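Local coordinates for protein Alpha/beta hydrolase (Pseudomonas aeruginosa PAO1, PDB 4R1D) that probably acts as a calcium-binding lipase effector of the H2 type VI secretion system, kept from harming its producer by the immunity protein Tli4, at residues 253-258 against 537-542; 266-271 against 419-424; 515-520 against 544-549. All coordinates share one frame; numbering follows the deposited sequence. Where two conformers were deposited one is given.

Interaction 1: residues 253-258 against 537-542; sequences VTHSMG and ESYNDA
Tyr-539 reaches across to the end of strand 250-255, and its hydroxyl donates a hydrogen bond to Thr-254 O, OH to O 2.9 Å. The donor stands above the carbonyl plane, 47° out of it, while the oxygen lies at the edge of the tyrosine ring.

Apolar contacts accompany that bond. Val-253 CG1, anti to its backbone N (chi1 175°), sits 4.1 Å from Tyr-539 CZ; farther down the ring, His-255 CB meets the edge in plane, 3.7 Å from Tyr-539 CE2. The two aromatic rings meet rim to rim, centroids 5.5 Å apart and planes at 48°.

Beyond the strand, a type II' turn from His-255 to Gly-258 carries Ser-256 at positive phi. This is the nucleophile elbow of an alpha/beta hydrolase, and a hydrogen bond between Ser-256 OG and His-535 NE2 is consistent with a nucleophile and its base.

Strand 250-255 runs between strands 48-54 and 274-280. Helix 542-556 packs Ala-544 and Ala-548 against Tyr-539, and helix 141-155 adds Val-147.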
# COMPACT_ATOMS: atom_id res chain seq x y z
N VAL A 253 -9.16 -7.69 15.32
CA VAL A 253 -8.57 -6.55 16.02
C VAL A 253 -7.88 -5.74 14.95
O VAL A 253 -6.98 -6.24 14.25
CB VAL A 253 -7.58 -7.00 17.11
CG1 VAL A 253 -6.90 -5.81 17.74
CG2 VAL A 253 -8.29 -7.86 18.17
N THR A 254 -8.33 -4.50 14.75
CA THR A 254 -7.87 -3.72 13.61
C THR A 254 -7.14 -2.46 14.03
O THR A 254 -7.42 -1.87 15.08
CB THR A 254 -9.05 -3.32 12.69
OG1 THR A 254 -9.77 -2.23 13.26
CG2 THR A 254 -9.99 -4.50 12.47
N HIS A 255 -6.22 -2.03 13.18
CA HIS A 255 -5.57 -0.73 13.33
C HIS A 255 -5.90 0.17 12.15
O HIS A 255 -5.80 -0.25 10.99
CB HIS A 255 -4.06 -0.92 13.43
CG HIS A 255 -3.28 0.34 13.63
ND1 HIS A 255 -3.40 1.12 14.76
CD2 HIS A 255 -2.37 0.95 12.85
CE1 HIS A 255 -2.58 2.16 14.66
NE2 HIS A 255 -1.94 2.07 13.52
N SER A 256 -6.30 1.39 12.43
CA SER A 256 -6.36 2.39 11.36
C SER A 256 -7.28 1.93 10.21
O SER A 256 -8.39 1.46 10.44
CB SER A 256 -4.93 2.66 10.86
OG SER A 256 -4.88 3.68 9.87
N MET A 257 -6.82 2.07 8.97
CA MET A 257 -7.66 1.71 7.82
C MET A 257 -8.02 0.23 7.78
O MET A 257 -8.92 -0.19 7.05
CB MET A 257 -7.00 2.12 6.51
CG MET A 257 -7.20 3.59 6.19
SD MET A 257 -6.51 4.01 4.59
CE MET A 257 -6.68 2.42 3.74
N GLY A 258 -7.32 -0.57 8.58
CA GLY A 258 -7.68 -1.97 8.71
C GLY A 258 -9.12 -2.11 9.20
O GLY A 258 -9.76 -3.14 9.01
N GLU A 537 1.74 4.72 16.13
CA GLU A 537 2.20 3.96 17.28
C GLU A 537 1.10 3.71 18.30
O GLU A 537 1.38 3.35 19.43
CB GLU A 537 3.35 4.71 17.98
CG GLU A 537 4.57 4.93 17.11
CD GLU A 537 5.24 3.64 16.71
OE1 GLU A 537 5.29 2.72 17.55
OE2 GLU A 537 5.71 3.52 15.56
N SER A 538 -0.16 3.90 17.92
CA SER A 538 -1.26 3.83 18.89
C SER A 538 -1.29 2.54 19.72
O SER A 538 -1.58 2.56 20.92
CB SER A 538 -2.63 4.12 18.23
OG SER A 538 -3.01 3.12 17.29
N TYR A 539 -0.99 1.40 19.09
CA TYR A 539 -1.09 0.13 19.80
C TYR A 539 0.06 -0.09 20.75
O TYR A 539 0.11 -1.10 21.45
CB TYR A 539 -1.24 -1.05 18.83
CG TYR A 539 -2.68 -1.39 18.55
CD1 TYR A 539 -3.59 -1.61 19.60
CD2 TYR A 539 -3.16 -1.47 17.25
CE1 TYR A 539 -4.90 -1.92 19.35
CE2 TYR A 539 -4.49 -1.77 16.99
CZ TYR A 539 -5.35 -2.00 18.05
OH TYR A 539 -6.67 -2.30 17.80
N ASN A 540 1.00 0.85 20.77
CA ASN A 540 2.05 0.83 21.79
C ASN A 540 1.70 1.67 23.04
O ASN A 540 2.51 1.80 23.96
CB ASN A 540 3.39 1.26 21.19
CG ASN A 540 3.91 0.23 20.20
OD1 ASN A 540 4.31 0.57 19.08
ND2 ASN A 540 3.90 -1.03 20.60
N ASP A 541 0.48 2.21 23.06
CA ASP A 541 0.00 2.98 24.21
C ASP A 541 -0.86 2.08 25.08
O ASP A 541 -1.68 1.32 24.56
CB ASP A 541 -0.81 4.19 23.74
CG ASP A 541 -1.29 5.07 24.90
OD1 ASP A 541 -2.27 4.71 25.57
OD2 ASP A 541 -0.69 6.14 25.11
N ALA A 542 -0.66 2.14 26.39
CA ALA A 542 -1.37 1.28 27.33
C ALA A 542 -2.89 1.30 27.16
O ALA A 542 -3.56 0.30 27.38
CB ALA A 542 -0.99 1.63 28.77

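Interaction 2: residues 266-271 against 419-424; sequences TQLHGY and SAAGYH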
# COMPACT_ATOMS: atom_id res chain seq x y z
N THR A 266 -17.31 -7.70 7.20
CA THR A 266 -18.48 -8.12 7.98
C THR A 266 -19.80 -7.47 7.56
O THR A 266 -20.85 -8.06 7.77
CB THR A 266 -18.30 -7.92 9.50
OG1 THR A 266 -18.26 -6.52 9.81
CG2 THR A 266 -17.03 -8.61 10.00
N GLN A 267 -19.73 -6.27 6.99
CA GLN A 267 -20.93 -5.47 6.72
C GLN A 267 -21.43 -5.49 5.26
O GLN A 267 -22.61 -5.25 5.02
CB GLN A 267 -20.73 -4.03 7.19
CG GLN A 267 -20.33 -3.89 8.64
CD GLN A 267 -21.24 -4.67 9.57
OE1 GLN A 267 -20.85 -5.71 10.10
NE2 GLN A 267 -22.46 -4.16 9.76
N LEU A 268 -20.53 -5.76 4.31
CA LEU A 268 -20.91 -5.81 2.90
C LEU A 268 -21.04 -7.23 2.38
O LEU A 268 -21.36 -7.44 1.22
CB LEU A 268 -19.89 -5.05 2.06
CG LEU A 268 -19.70 -3.59 2.46
CD1 LEU A 268 -18.75 -2.91 1.48
CD2 LEU A 268 -21.03 -2.88 2.52
N HIS A 269 -20.77 -8.21 3.24
CA HIS A 269 -20.93 -9.61 2.89
C HIS A 269 -21.50 -10.33 4.10
O HIS A 269 -21.48 -9.80 5.20
CB HIS A 269 -19.59 -10.24 2.52
CG HIS A 269 -18.86 -9.51 1.43
ND1 HIS A 269 -17.89 -8.56 1.68
CD2 HIS A 269 -18.97 -9.59 0.08
CE1 HIS A 269 -17.43 -8.10 0.53
NE2 HIS A 269 -18.07 -8.70 -0.45
N GLY A 270 -22.00 -11.55 3.88
CA GLY A 270 -22.44 -12.37 4.99
C GLY A 270 -21.22 -13.07 5.54
O GLY A 270 -20.70 -14.01 4.93
N TYR A 271 -20.72 -12.60 6.67
CA TYR A 271 -19.54 -13.23 7.25
C TYR A 271 -19.71 -13.35 8.75
O TYR A 271 -19.08 -12.62 9.52
CB TYR A 271 -18.26 -12.48 6.88
CG TYR A 271 -17.03 -13.33 7.02
CD1 TYR A 271 -16.89 -14.51 6.29
CD2 TYR A 271 -16.01 -12.97 7.88
CE1 TYR A 271 -15.77 -15.29 6.42
CE2 TYR A 271 -14.88 -13.74 8.01
CZ TYR A 271 -14.76 -14.90 7.28
OH TYR A 271 -13.64 -15.67 7.41
N SER A 419 -20.95 3.45 4.74
CA SER A 419 -21.74 4.28 5.64
C SER A 419 -23.09 3.62 5.95
O SER A 419 -23.48 3.49 7.12
CB SER A 419 -21.95 5.67 5.03
OG SER A 419 -22.70 6.50 5.88
N ALA A 420 -23.80 3.21 4.90
CA ALA A 420 -25.13 2.60 5.05
C ALA A 420 -25.06 1.28 5.81
O ALA A 420 -25.95 0.97 6.61
CB ALA A 420 -25.78 2.39 3.68
N ALA A 421 -24.00 0.52 5.58
CA ALA A 421 -23.85 -0.81 6.17
C ALA A 421 -23.40 -0.77 7.63
O ALA A 421 -23.53 -1.76 8.35
CB ALA A 421 -22.89 -1.65 5.33
N GLY A 422 -22.86 0.37 8.06
CA GLY A 422 -22.52 0.56 9.46
C GLY A 422 -21.39 -0.31 10.03
O GLY A 422 -20.36 -0.52 9.38
N TYR A 423 -21.60 -0.80 11.25
CA TYR A 423 -20.57 -1.49 12.02
C TYR A 423 -21.12 -2.81 12.54
O TYR A 423 -22.32 -2.93 12.80
CB TYR A 423 -20.12 -0.61 13.21
CG TYR A 423 -19.59 0.74 12.77
CD1 TYR A 423 -20.47 1.76 12.42
CD2 TYR A 423 -18.22 0.98 12.65
CE1 TYR A 423 -19.99 3.00 11.98
CE2 TYR A 423 -17.74 2.21 12.23
CZ TYR A 423 -18.62 3.20 11.89
OH TYR A 423 -18.13 4.41 11.46
N HIS A 424 -20.23 -3.78 12.71
CA HIS A 424 -20.57 -5.04 13.36
C HIS A 424 -21.29 -4.75 14.70
O HIS A 424 -20.94 -3.80 15.40
CB HIS A 424 -19.29 -5.84 13.59
CG HIS A 424 -19.52 -7.26 14.00
ND1 HIS A 424 -19.99 -7.60 15.26
CD2 HIS A 424 -19.34 -8.42 13.34
CE1 HIS A 424 -20.10 -8.91 15.34
NE2 HIS A 424 -19.70 -9.44 14.19
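Gln-267 meets the other segment with a folded side chain: CG stands anti to the carbonyl carbon, and a bend at chi2 (-50°) sets CD against the backbone of 421-424 instead of letting the chain run out straight. Thr-266 holds OG1 between its backbone N and carbonyl carbon (chi1 68°), where the hydroxyl can reach its neighbour's amide. OG1 donates to Gln-267 OE1 at 2.7 Å, in the carbonyl plane and on a lone pair.

The amide's other end crosses the contact. Gln-267 NE2 donates to Ala-421 O over 3.0 Å, nearly straight at 171°, with the acceptor almost in the amide plane. Gripped at both OE1 and NE2, the amide has its rotation fixed. Closer to the backbone, Gln-267 CB packs 3.7 Å from Ala-421 CB, and Leu-268 CD2 touches the same methyl at 3.6 Å.

Two helix ends of the alpha/beta hydrolase fold face each other here. Helix 258-267 belongs to the beta-alpha-beta crossover from strand 250-255 to strand 274-280, and helix 400-421 leads into strand 427-432, the next in the parallel sheet. Gly-422, with positive phi, turns the chain out of that second helix; its carbonyl oxygen lies 3.5 Å from Gln-267 CG and accepts a hydrogen bond from Arg-263 NE.

Farther along, the side chains of Thr-266 and His-424 cross at about a right angle. Thr-266 CB comes to the edge of the imidazole, 4.0 Å from His-424 CD2. Both ring nitrogens have partners, ND1 the backbone N of Glu-426 and NE2 the carbonyl oxygen of Val-274, an arrangement consistent with the proton on NE2. Arg-263 also makes a cation-pi contact with Tyr-423.

Interaction 3: residues 515-520 against 544-549; sequences ASFRHG and AQWAAL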
# COMPACT_ATOMS: atom_id res chain seq x y z
N ALA A 515 -19.24 -0.06 22.20
CA ALA A 515 -18.30 0.61 23.08
C ALA A 515 -17.34 1.50 22.29
O ALA A 515 -16.89 1.13 21.20
CB ALA A 515 -17.51 -0.41 23.92
N SER A 516 -17.04 2.67 22.83
CA SER A 516 -16.15 3.63 22.17
C SER A 516 -15.29 4.34 23.22
O SER A 516 -15.81 4.98 24.15
CB SER A 516 -16.96 4.65 21.35
OG SER A 516 -16.13 5.62 20.73
N PHE A 517 -13.98 4.19 23.10
CA PHE A 517 -13.03 4.78 24.04
C PHE A 517 -12.34 5.99 23.44
O PHE A 517 -11.58 5.88 22.46
CB PHE A 517 -12.01 3.75 24.51
CG PHE A 517 -12.63 2.58 25.23
CD1 PHE A 517 -13.24 1.56 24.52
CD2 PHE A 517 -12.62 2.52 26.61
CE1 PHE A 517 -13.82 0.50 25.15
CE2 PHE A 517 -13.20 1.46 27.27
CZ PHE A 517 -13.80 0.43 26.54
N ARG A 518 -12.61 7.15 24.03
CA ARG A 518 -12.13 8.42 23.52
C ARG A 518 -10.86 8.79 24.30
O ARG A 518 -10.92 9.29 25.42
CB ARG A 518 -13.23 9.46 23.68
CG ARG A 518 -12.97 10.86 23.13
CD ARG A 518 -14.27 11.65 23.33
NE ARG A 518 -14.24 13.04 22.89
CZ ARG A 518 -14.54 13.46 21.66
NH1 ARG A 518 -14.85 12.58 20.70
NH2 ARG A 518 -14.51 14.76 21.38
N HIS A 519 -9.70 8.52 23.70
CA HIS A 519 -8.44 8.65 24.43
C HIS A 519 -7.79 10.01 24.18
O HIS A 519 -7.74 10.49 23.06
CB HIS A 519 -7.47 7.51 24.08
CG HIS A 519 -7.94 6.17 24.55
ND1 HIS A 519 -7.76 5.01 23.82
CD2 HIS A 519 -8.57 5.79 25.69
CE1 HIS A 519 -8.28 3.99 24.48
NE2 HIS A 519 -8.77 4.44 25.62
N GLY A 520 -7.25 10.62 25.23
CA GLY A 520 -6.59 11.90 25.08
C GLY A 520 -7.35 13.04 25.71
O GLY A 520 -8.31 12.84 26.46
N ALA A 544 -4.68 1.81 24.37
CA ALA A 544 -5.09 1.09 23.17
C ALA A 544 -5.05 -0.40 23.45
O ALA A 544 -5.94 -1.14 23.03
CB ALA A 544 -4.19 1.44 21.98
N GLN A 545 -4.00 -0.83 24.15
CA GLN A 545 -3.82 -2.23 24.54
C GLN A 545 -4.94 -2.68 25.47
O GLN A 545 -5.51 -3.76 25.30
CB GLN A 545 -2.45 -2.42 25.21
CG GLN A 545 -1.29 -2.06 24.25
CD GLN A 545 0.07 -2.02 24.92
OE1 GLN A 545 0.18 -2.07 26.15
NE2 GLN A 545 1.13 -1.93 24.11
N TRP A 546 -5.25 -1.84 26.45
CA TRP A 546 -6.34 -2.13 27.39
C TRP A 546 -7.64 -2.30 26.63
O TRP A 546 -8.36 -3.26 26.81
CB TRP A 546 -6.50 -0.98 28.41
CG TRP A 546 -7.41 -1.35 29.55
CD1 TRP A 546 -7.02 -1.84 30.77
CD2 TRP A 546 -8.85 -1.28 29.59
NE1 TRP A 546 -8.12 -2.07 31.56
CE2 TRP A 546 -9.25 -1.75 30.85
CE3 TRP A 546 -9.82 -0.87 28.67
CZ2 TRP A 546 -10.60 -1.82 31.23
CZ3 TRP A 546 -11.16 -0.94 29.04
CH2 TRP A 546 -11.53 -1.40 30.31
N ALA A 547 -7.94 -1.33 25.76
CA ALA A 547 -9.20 -1.39 25.03
C ALA A 547 -9.32 -2.61 24.10
O ALA A 547 -10.41 -3.13 23.90
CB ALA A 547 -9.43 -0.08 24.24
N ALA A 548 -8.20 -3.04 23.53
CA ALA A 548 -8.19 -4.23 22.69
C ALA A 548 -8.46 -5.50 23.52
O ALA A 548 -9.33 -6.30 23.18
CB ALA A 548 -6.87 -4.36 21.95
N LEU A 549 -7.72 -5.67 24.60
CA LEU A 549 -7.90 -6.86 25.42
C LEU A 549 -9.29 -6.88 26.06
O LEU A 549 -9.93 -7.92 26.14
CB LEU A 549 -6.80 -6.95 26.48
CG LEU A 549 -5.44 -7.29 25.87
CD1 LEU A 549 -4.35 -6.94 26.84
CD2 LEU A 549 -5.39 -8.78 25.48
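Phe-517 and Trp-546 meet between strand and helix, their side chains crossing at about a right angle. Phe-517 has CG anti to its carbonyl carbon (chi1 -61°), and its CB points at the helix. Trp-546 starts out differently: its CB does not aim at the strand, but CG, anti to the backbone N (chi1 -169°), begins a side chain whose six-membered ring ends up beside the phenylalanine. CZ3 of Trp-546 is the touching atom, 3.6 Å from Phe-517 CE2 and 3.9 Å from Phe-517 CZ, and the latter carbon lies in the indole plane at its edge. The ring centroids are 5.8 Å apart with planes at 65°. At its far side the indole is anchored by a hydrogen bond from NE1 to Glu-171 O.

Ala-547 turns its methyl toward the strand and settles over one face of the Phe-517 ring, CB 4.1 Å above the plane and displaced toward the rim. The same methyl also meets the edge of the His-519 imidazole, 4.2 Å from CE1, so one small side chain serves two aromatic neighbours. His-519 lies two residues beyond Phe-517 and faces the helix as well, as alternation along a strand requires; its ND1 is hydrogen-bonded to Tyr-533 OH. No hydrogen bond links the two segments, and the contact is buried and rests on van der Waals packing of rings and a methyl.

The axes of strand 515-519 and helix segment 544-549 approach to 10.2 Å and run nearly antiparallel. That is the layered packing of an alpha/beta hydrolase: strand 515-519, the outermost of the parallel sheet on this side, is followed by a long loop and then by helix 542-556, which returns along the face of the sheet.

Interactions 1 and 3 are both buried and share the central parallel sheet and the chain around the start of helix 542-556. Their centres are about 10 Å apart, and they touch where Tyr-539 O probably accepts a hydrogen bond from Gln-545 NE2. Interaction 2 lies nearer the surface, with its centre about 21 to 22 Å from the other two and no atoms in touch with them, yet its helix 258-267 directly follows strand 250-255 of interaction 1. Chemistry changes with place: interaction 3 has no hydrogen bond between its segments and packs rings against a methyl, interaction 1 sets a tyrosine bond among aromatic and aliphatic contacts beside the presumed active site, and interaction 2 relies on a side-chain amide bonding to a helix end.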